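Local coordinates for protein beta-L-arabinobiosidase (Bacteroides thetaiotaomicron, PDB 5MQR) that hydrolyses glycosidic linkages of plant pectin as a multidomain gut-bacterial enzyme, probably acting as a beta-L-arabinobiosidase with a sialidase-like portion, at residues G689-Y701 against D1009-F1021. Sequence-based numbering, arbitrary orientation.
Sequences GYGMTEFLVQRSY and DQERSRYYNHSTF
E694 lies alongside Y1016 and H1018, and its side chain meets the second segment along its whole length. CB and CG run past the carbonyl oxygen of N1017, CG at 3.5 Å from that O. With CG anti to the backbone N (chi1 177°) and the chain extended beyond it, CD lies near Y1016 OH and 3.5 Å from H1018 CD2. OE2 and Y1016 OH are 2.6 Å apart, a weak hydrogen bond, not settled because the hydroxyl proton has another acceptor within reach. OE1 comes to the edge of the H1018 imidazole, one face of which is covered by the Y1016 hydroxyl. One backbone bond, N1017 N to E694 O (3.1 Å), ties the segments, and the N1017 side-chain amide adds another, ND2 reaching T693 O almost in line with its carbonyl (2.9 Å). Y1016 also turns its edge to F695 in an edge-to-face pair, planes 56° apart, CE1 standing 3.2 Å above the centre of the phenyl ring. R699 NE lies over the opposite face, offset toward the rim, while NE and NH2 grip Y701 OH side-on, in the guanidinium plane. The R699 and R1012 guanidinium groups approach to 3.6 Å between their NH1 atoms; R1012 NE also forms a salt bridge with E996, which probably eases the closeness of the two positive groups. A leucine in place of R699 would probably leave Y701 OH without its two donors and the face of F695 opposite Y1016 less firmly covered. Water 2 accepts from V697 N and donates to R1012 O (2.6 Å), bridging the backbones. The contact joins the loop after strand 691-692, which pairs with strand 683-684, to the loop leading into helix 1022-1029; helix 666-680 packs against Y1015 and N1017, and helix 712-719 against M692.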
ATOM      1  N   GLY A 689      38.464   0.271 -16.347  1.00 31.49           N
ATOM      2  CA  GLY A 689      37.136   0.192 -15.750  1.00 30.00           C
ATOM      3  C   GLY A 689      36.087   0.815 -16.655  1.00 28.78           C
ATOM      4  O   GLY A 689      36.375   1.241 -17.767  1.00 27.87           O
ATOM      5  N   TYR A 690      34.857   0.859 -16.156  1.00 27.48           N
ATOM      6  CA  TYR A 690      33.736   1.331 -16.943  1.00 26.25           C
ATOM      7  C   TYR A 690      33.867   2.798 -17.318  1.00 25.61           C
ATOM      8  O   TYR A 690      34.345   3.608 -16.521  1.00 25.36           O
ATOM      9  CB  TYR A 690      32.415   1.124 -16.208  1.00 26.08           C
ATOM     10  CG  TYR A 690      32.006  -0.321 -15.941  1.00 25.88           C
ATOM     11  CD1 TYR A 690      31.703  -1.197 -16.998  1.00 26.09           C
ATOM     12  CD2 TYR A 690      31.843  -0.791 -14.638  1.00 25.91           C
ATOM     13  CE1 TYR A 690      31.263  -2.492 -16.758  1.00 25.81           C
ATOM     14  CE2 TYR A 690      31.432  -2.104 -14.390  1.00 26.17           C
ATOM     15  CZ  TYR A 690      31.145  -2.943 -15.458  1.00 26.18           C
ATOM     16  OH  TYR A 690      30.735  -4.230 -15.225  1.00 26.94           O
ATOM     17  N   GLY A 691      33.469   3.088 -18.559  1.00 24.92           N
ATOM     18  CA  GLY A 691      33.328   4.433 -19.083  1.00 24.99           C
ATOM     19  C   GLY A 691      31.875   4.639 -19.456  1.00 24.34           C
ATOM     20  O   GLY A 691      31.118   3.658 -19.514  1.00 24.10           O
HETATM   21  N   MSE A 692      31.486   5.903 -19.669  1.00 24.14           N
HETATM   22  CA  MSE A 692      30.153   6.262 -20.171  1.00 24.02           C
HETATM   23  C   MSE A 692      30.264   7.115 -21.414  1.00 24.21           C
HETATM   24  O   MSE A 692      30.763   8.254 -21.375  1.00 24.54           O
HETATM   25  CB  MSE A 692      29.269   6.936 -19.119  1.00 24.26           C
HETATM   26  CG  MSE A 692      27.916   7.333 -19.688  1.00 24.16           C
HETATM   27 SE   MSE A 692      26.574   7.514 -18.254  1.00 25.41          SE
HETATM   28  CE  MSE A 692      26.053   5.626 -17.961  1.00 24.70           C
ATOM     29  N   THR A 693      29.747   6.572 -22.517  1.00 23.87           N
ATOM     30  CA  THR A 693      29.698   7.248 -23.794  1.00 24.06           C
ATOM     31  C   THR A 693      28.518   8.227 -23.922  1.00 23.86           C
ATOM     32  O   THR A 693      27.581   8.232 -23.096  1.00 23.24           O
ATOM     33  CB  THR A 693      29.598   6.214 -24.931  1.00 24.34           C
ATOM     34  OG1 THR A 693      28.504   5.333 -24.666  1.00 24.00           O
ATOM     35  CG2 THR A 693      30.884   5.378 -25.029  1.00 24.76           C
ATOM     36  N   GLU A 694      28.610   9.054 -24.967  1.00 23.70           N
ATOM     37  CA  GLU A 694      27.589  10.015 -25.385  1.00 23.81           C
ATOM     38  C   GLU A 694      26.947   9.514 -26.703  1.00 23.93           C
ATOM     39  O   GLU A 694      25.714   9.274 -26.753  1.00 23.23           O
ATOM     40  CB  GLU A 694      28.222  11.411 -25.555  1.00 24.47           C
ATOM     41  CG  GLU A 694      27.294  12.505 -26.052  1.00 24.74           C
ATOM     42  CD  GLU A 694      28.014  13.752 -26.556  1.00 25.35           C
ATOM     43  OE1 GLU A 694      28.582  14.513 -25.754  1.00 25.14           O
ATOM     44  OE2 GLU A 694      27.947  14.009 -27.769  1.00 26.86           O
ATOM     45  N   PHE A 695      27.791   9.385 -27.745  1.00 24.18           N
ATOM     46  CA  PHE A 695      27.453   8.721 -29.002  1.00 24.53           C
ATOM     47  C   PHE A 695      27.885   7.270 -28.878  1.00 25.15           C
ATOM     48  O   PHE A 695      28.993   6.997 -28.386  1.00 26.17           O
ATOM     49  CB  PHE A 695      28.254   9.290 -30.170  1.00 25.00           C
ATOM     50  CG  PHE A 695      27.726  10.584 -30.731  1.00 25.03           C
ATOM     51  CD1 PHE A 695      26.711  10.579 -31.666  1.00 25.09           C
ATOM     52  CD2 PHE A 695      28.296  11.789 -30.376  1.00 25.50           C
ATOM     53  CE1 PHE A 695      26.249  11.760 -32.230  1.00 25.36           C
ATOM     54  CE2 PHE A 695      27.845  12.978 -30.920  1.00 25.75           C
ATOM     55  CZ  PHE A 695      26.818  12.962 -31.858  1.00 25.92           C
ATOM     56  N   LEU A 696      27.053   6.343 -29.353  1.00 25.05           N
ATOM     57  CA  LEU A 696      27.476   4.934 -29.481  1.00 25.40           C
ATOM     58  C   LEU A 696      28.446   4.764 -30.655  1.00 25.65           C
ATOM     59  O   LEU A 696      29.448   4.076 -30.525  1.00 25.38           O
ATOM     60  CB  LEU A 696      26.296   3.982 -29.657  1.00 25.20           C
ATOM     61  CG  LEU A 696      25.287   3.938 -28.516  1.00 25.45           C
ATOM     62  CD1 LEU A 696      24.161   2.988 -28.900  1.00 25.39           C
ATOM     63  CD2 LEU A 696      25.919   3.487 -27.215  1.00 25.78           C
ATOM     64  N   VAL A 697      28.145   5.411 -31.780  1.00 25.79           N
ATOM     65  CA  VAL A 697      29.044   5.406 -32.927  1.00 26.87           C
ATOM     66  C   VAL A 697      30.389   6.086 -32.612  1.00 28.07           C
ATOM     67  O   VAL A 697      30.475   6.956 -31.735  1.00 27.12           O
ATOM     68  CB  VAL A 697      28.418   6.064 -34.188  1.00 26.63           C
ATOM     69  CG1 VAL A 697      27.128   5.350 -34.608  1.00 25.89           C
ATOM     70  CG2 VAL A 697      28.227   7.568 -33.989  1.00 26.33           C
ATOM     71  N   GLN A 698      31.428   5.650 -33.324  1.00 29.71           N
ATOM     72  CA  GLN A 698      32.800   6.088 -33.081  1.00 31.50           C
ATOM     73  C   GLN A 698      32.978   7.516 -33.574  1.00 30.94           C
ATOM     74  O   GLN A 698      32.932   7.746 -34.772  1.00 30.87           O
ATOM     75  CB  GLN A 698      33.792   5.182 -33.827  1.00 34.18           C
ATOM     76  CG  GLN A 698      35.259   5.601 -33.746  1.00 36.86           C
ATOM     77  CD  GLN A 698      35.844   5.310 -32.390  1.00 40.20           C
ATOM     78  OE1 GLN A 698      36.175   6.232 -31.606  1.00 42.37           O
ATOM     79  NE2 GLN A 698      35.956   4.015 -32.079  1.00 42.27           N
ATOM     80  N   ARG A 699      33.224   8.461 -32.675  1.00 30.24           N
ATOM     81  CA  ARG A 699      33.444   9.862 -33.088  1.00 30.92           C
ATOM     82  C   ARG A 699      34.940  10.188 -33.243  1.00 31.15           C
ATOM     83  O   ARG A 699      35.761   9.726 -32.467  1.00 31.54           O
ATOM     84  CB  ARG A 699      32.752  10.820 -32.118  1.00 30.04           C
ATOM     85  CG  ARG A 699      31.279  10.473 -31.901  1.00 29.76           C
ATOM     86  CD  ARG A 699      30.431  10.763 -33.125  1.00 29.26           C
ATOM     87  NE  ARG A 699      30.189  12.190 -33.271  1.00 29.15           N
ATOM     88  CZ  ARG A 699      29.790  12.797 -34.391  1.00 29.30           C
ATOM     89  NH1 ARG A 699      29.597  12.124 -35.523  1.00 29.57           N
ATOM     90  NH2 ARG A 699      29.591  14.102 -34.385  1.00 29.33           N
ATOM     91  N   SER A 700      35.266  10.999 -34.237  1.00 31.67           N
ATOM     92  CA  SER A 700      36.672  11.321 -34.561  1.00 32.92           C
ATOM     93  C   SER A 700      37.343  12.293 -33.569  1.00 33.18           C
ATOM     94  O   SER A 700      38.568  12.429 -33.584  1.00 34.78           O
ATOM     95  CB  SER A 700      36.767  11.926 -35.962  1.00 32.37           C
ATOM     96  OG  SER A 700      36.136  13.190 -35.975  1.00 32.41           O
ATOM     97  N   TYR A 701      36.546  12.975 -32.739  1.00 31.92           N
ATOM     98  CA  TYR A 701      37.059  13.986 -31.791  1.00 31.25           C
ATOM     99  C   TYR A 701      36.988  13.486 -30.347  1.00 30.39           C
ATOM    100  O   TYR A 701      37.298  14.208 -29.407  1.00 29.84           O
ATOM    101  CB  TYR A 701      36.293  15.305 -31.958  1.00 30.83           C
ATOM    102  CG  TYR A 701      34.791  15.129 -31.840  1.00 30.15           C
ATOM    103  CD1 TYR A 701      34.175  15.110 -30.590  1.00 28.97           C
ATOM    104  CD2 TYR A 701      33.997  14.941 -32.975  1.00 29.58           C
ATOM    105  CE1 TYR A 701      32.812  14.937 -30.474  1.00 28.48           C
ATOM    106  CE2 TYR A 701      32.626  14.768 -32.869  1.00 28.89           C
ATOM    107  CZ  TYR A 701      32.035  14.765 -31.615  1.00 28.57           C
ATOM    108  OH  TYR A 701      30.674  14.590 -31.480  1.00 27.58           O
ATOM    109  N   ASP A1009      16.823   9.262 -40.008  1.00 27.00           N
ATOM    110  CA  ASP A1009      17.110   7.861 -39.665  1.00 27.46           C
ATOM    111  C   ASP A1009      18.613   7.561 -39.511  1.00 27.32           C
ATOM    112  O   ASP A1009      18.970   6.408 -39.431  1.00 27.03           O
ATOM    113  CB  ASP A1009      16.513   6.937 -40.724  1.00 27.45           C
ATOM    114  CG  ASP A1009      15.027   7.063 -40.813  1.00 27.55           C
ATOM    115  OD1 ASP A1009      14.378   7.015 -39.767  1.00 26.72           O
ATOM    116  OD2 ASP A1009      14.494   7.188 -41.932  1.00 28.42           O
ATOM    117  N   GLN A1010      19.469   8.587 -39.458  1.00 27.27           N
ATOM    118  CA  GLN A1010      20.917   8.373 -39.325  1.00 27.15           C
ATOM    119  C   GLN A1010      21.244   7.664 -37.999  1.00 26.64           C
ATOM    120  O   GLN A1010      20.707   7.985 -36.935  1.00 26.08           O
ATOM    121  CB  GLN A1010      21.695   9.685 -39.412  1.00 26.87           C
ATOM    122  CG  GLN A1010      21.615  10.398 -40.748  1.00 27.53           C
ATOM    123  CD  GLN A1010      22.244  11.791 -40.721  1.00 27.71           C
ATOM    124  OE1 GLN A1010      23.339  11.974 -40.210  1.00 27.67           O
ATOM    125  NE2 GLN A1010      21.560  12.765 -41.299  1.00 27.68           N
ATOM    126  N   GLU A1011      22.152   6.708 -38.096  1.00 26.98           N
ATOM    127  CA  GLU A1011      22.498   5.839 -36.977  1.00 26.63           C
ATOM    128  C   GLU A1011      23.062   6.582 -35.773  1.00 25.61           C
ATOM    129  O   GLU A1011      22.776   6.223 -34.631  1.00 25.20           O
ATOM    130  CB  GLU A1011      23.498   4.768 -37.424  1.00 26.99           C
ATOM    131  CG  GLU A1011      23.717   3.720 -36.349  1.00 27.00           C
ATOM    132  CD  GLU A1011      24.680   2.630 -36.723  1.00 27.61           C
ATOM    133  OE1 GLU A1011      25.115   2.533 -37.895  1.00 27.92           O
ATOM    134  OE2 GLU A1011      25.003   1.859 -35.793  1.00 27.99           O
ATOM    135  N   ARG A1012      23.891   7.570 -36.034  1.00 25.22           N
ATOM    136  CA  ARG A1012      24.532   8.349 -34.968  1.00 25.54           C
ATOM    137  C   ARG A1012      23.600   8.855 -33.841  1.00 25.29           C
ATOM    138  O   ARG A1012      24.014   8.921 -32.674  1.00 25.20           O
ATOM    139  CB  ARG A1012      25.269   9.548 -35.558  1.00 25.62           C
ATOM    140  CG  ARG A1012      24.389  10.521 -36.337  1.00 26.08           C
ATOM    141  CD  ARG A1012      25.229  11.672 -36.900  1.00 26.90           C
ATOM    142  NE  ARG A1012      25.341  12.774 -35.948  1.00 26.75           N
ATOM    143  CZ  ARG A1012      26.123  13.837 -36.107  1.00 27.53           C
ATOM    144  NH1 ARG A1012      26.922  13.970 -37.174  1.00 28.01           N
ATOM    145  NH2 ARG A1012      26.103  14.794 -35.190  1.00 27.79           N
ATOM    146  N   SER A1013      22.375   9.245 -34.203  1.00 25.16           N
ATOM    147  CA  SER A1013      21.446   9.831 -33.238  1.00 25.20           C
ATOM    148  C   SER A1013      20.799   8.811 -32.308  1.00 24.41           C
ATOM    149  O   SER A1013      20.290   9.186 -31.251  1.00 23.91           O
ATOM    150  CB  SER A1013      20.335  10.585 -33.947  1.00 25.44           C
ATOM    151  OG  SER A1013      20.852  11.735 -34.535  1.00 26.82           O
ATOM    152  N   ARG A1014      20.775   7.549 -32.721  1.00 23.99           N
ATOM    153  CA  ARG A1014      20.027   6.533 -31.989  1.00 23.63           C
ATOM    154  C   ARG A1014      20.589   6.355 -30.594  1.00 22.78           C
ATOM    155  O   ARG A1014      21.796   6.166 -30.447  1.00 22.56           O
ATOM    156  CB  ARG A1014      20.044   5.200 -32.732  1.00 23.96           C
ATOM    157  CG  ARG A1014      19.272   5.216 -34.028  1.00 24.41           C
ATOM    158  CD  ARG A1014      19.385   3.894 -34.756  1.00 24.61           C
ATOM    159  NE  ARG A1014      18.775   2.807 -33.983  1.00 24.90           N
ATOM    160  CZ  ARG A1014      18.867   1.511 -34.293  1.00 25.09           C
ATOM    161  NH1 ARG A1014      19.532   1.126 -35.390  1.00 25.39           N
ATOM    162  NH2 ARG A1014      18.276   0.597 -33.517  1.00 24.66           N
ATOM    163  N   TYR A1015      19.710   6.427 -29.596  1.00 22.02           N
ATOM    164  CA  TYR A1015      20.063   6.215 -28.187  1.00 22.00           C
ATOM    165  C   TYR A1015      21.054   7.260 -27.660  1.00 22.30           C
ATOM    166  O   TYR A1015      21.901   6.936 -26.833  1.00 23.04           O
ATOM    167  CB  TYR A1015      20.622   4.785 -27.958  1.00 22.22           C
ATOM    168  CG  TYR A1015      19.836   3.706 -28.688  1.00 22.51           C
ATOM    169  CD1 TYR A1015      18.470   3.509 -28.436  1.00 22.12           C
ATOM    170  CD2 TYR A1015      20.443   2.899 -29.635  1.00 23.22           C
ATOM    171  CE1 TYR A1015      17.737   2.551 -29.115  1.00 22.21           C
ATOM    172  CE2 TYR A1015      19.713   1.926 -30.312  1.00 23.62           C
ATOM    173  CZ  TYR A1015      18.361   1.767 -30.051  1.00 23.23           C
ATOM    174  OH  TYR A1015      17.669   0.796 -30.733  1.00 23.56           O
ATOM    175  N   TYR A1016      20.935   8.509 -28.108  1.00 21.61           N
ATOM    176  CA  TYR A1016      21.856   9.554 -27.697  1.00 21.36           C
ATOM    177  C   TYR A1016      21.789   9.810 -26.178  1.00 20.71           C
ATOM    178  O   TYR A1016      20.721   9.879 -25.573  1.00 20.32           O
ATOM    179  CB  TYR A1016      21.557  10.830 -28.485  1.00 22.01           C
ATOM    180  CG  TYR A1016      22.670  11.847 -28.586  1.00 22.85           C
ATOM    181  CD1 TYR A1016      23.980  11.472 -28.956  1.00 23.37           C
ATOM    182  CD2 TYR A1016      22.416  13.204 -28.377  1.00 22.88           C
ATOM    183  CE1 TYR A1016      24.979  12.408 -29.058  1.00 23.29           C
ATOM    184  CE2 TYR A1016      23.415  14.136 -28.516  1.00 23.29           C
ATOM    185  CZ  TYR A1016      24.699  13.729 -28.839  1.00 23.59           C
ATOM    186  OH  TYR A1016      25.708  14.660 -28.951  1.00 23.93           O
ATOM    187  N   ASN A1017      22.954   9.952 -25.579  1.00 20.63           N
ATOM    188  CA  ASN A1017      23.088  10.111 -24.145  1.00 20.32           C
ATOM    189  C   ASN A1017      23.761  11.444 -23.848  1.00 20.35           C
ATOM    190  O   ASN A1017      24.974  11.518 -23.667  1.00 20.21           O
ATOM    191  CB  ASN A1017      23.893   8.944 -23.573  1.00 20.42           C
ATOM    192  CG  ASN A1017      24.034   9.028 -22.070  1.00 20.37           C
ATOM    193  OD1 ASN A1017      23.170   9.616 -21.387  1.00 20.30           O
ATOM    194  ND2 ASN A1017      25.136   8.487 -21.541  1.00 20.32           N
ATOM    195  N   HIS A1018      22.928  12.475 -23.788  1.00 20.33           N
ATOM    196  CA  HIS A1018      23.350  13.855 -23.849  1.00 21.07           C
ATOM    197  C   HIS A1018      22.358  14.728 -23.090  1.00 21.19           C
ATOM    198  O   HIS A1018      22.193  15.901 -23.380  1.00 21.90           O
ATOM    199  CB  HIS A1018      23.357  14.217 -25.340  1.00 21.60           C
ATOM    200  CG  HIS A1018      24.044  15.488 -25.691  1.00 21.96           C
ATOM    201  ND1 HIS A1018      23.385  16.518 -26.323  1.00 22.45           N
ATOM    202  CD2 HIS A1018      25.343  15.864 -25.610  1.00 22.53           C
ATOM    203  CE1 HIS A1018      24.238  17.495 -26.581  1.00 22.32           C
ATOM    204  NE2 HIS A1018      25.430  17.128 -26.153  1.00 22.63           N
ATOM    205  N   SER A1019      21.726  14.155 -22.079  1.00 20.85           N
ATOM    206  CA  SER A1019      20.614  14.793 -21.393  1.00 20.85           C
ATOM    207  C   SER A1019      20.233  13.949 -20.201  1.00 20.41           C
ATOM    208  O   SER A1019      20.672  12.801 -20.057  1.00 19.75           O
ATOM    209  CB  SER A1019      19.372  14.896 -22.311  1.00 20.82           C
ATOM    210  OG  SER A1019      18.883  13.596 -22.668  1.00 20.19           O
ATOM    211  N   THR A1020      19.405  14.530 -19.345  1.00 20.63           N
ATOM    212  CA  THR A1020      18.730  13.763 -18.297  1.00 20.26           C
ATOM    213  C   THR A1020      17.252  13.638 -18.670  1.00 20.04           C
ATOM    214  O   THR A1020      16.727  14.366 -19.528  1.00 19.46           O
ATOM    215  CB  THR A1020      18.903  14.394 -16.897  1.00 20.26           C
ATOM    216  OG1 THR A1020      18.262  15.666 -16.828  1.00 19.98           O
ATOM    217  CG2 THR A1020      20.388  14.545 -16.523  1.00 20.52           C
ATOM    218  N   PHE A1021      16.621  12.667 -18.025  1.00 20.37           N
ATOM    219  CA  PHE A1021      15.185  12.468 -18.064  1.00 20.99           C
ATOM    220  C   PHE A1021      14.673  11.928 -16.727  1.00 20.75           C
ATOM    221  O   PHE A1021      13.802  12.502 -16.108  1.00 20.76           O
ATOM    222  CB  PHE A1021      14.736  11.534 -19.211  1.00 21.13           C
ATOM    223  CG  PHE A1021      13.266  11.339 -19.221  1.00 21.43           C
ATOM    224  CD1 PHE A1021      12.436  12.342 -19.694  1.00 22.00           C
ATOM    225  CD2 PHE A1021      12.695  10.214 -18.651  1.00 21.76           C
ATOM    226  CE1 PHE A1021      11.056  12.220 -19.657  1.00 21.85           C
ATOM    227  CE2 PHE A1021      11.311  10.084 -18.609  1.00 22.16           C
ATOM    228  CZ  PHE A1021      10.499  11.092 -19.116  1.00 21.97           C
TER
HETATM  229  O   HOH W   1      23.962   7.646 -29.788  1.00 40.28           O
HETATM  230  O   HOH W   2      25.478   6.888 -31.881  1.00 25.81           O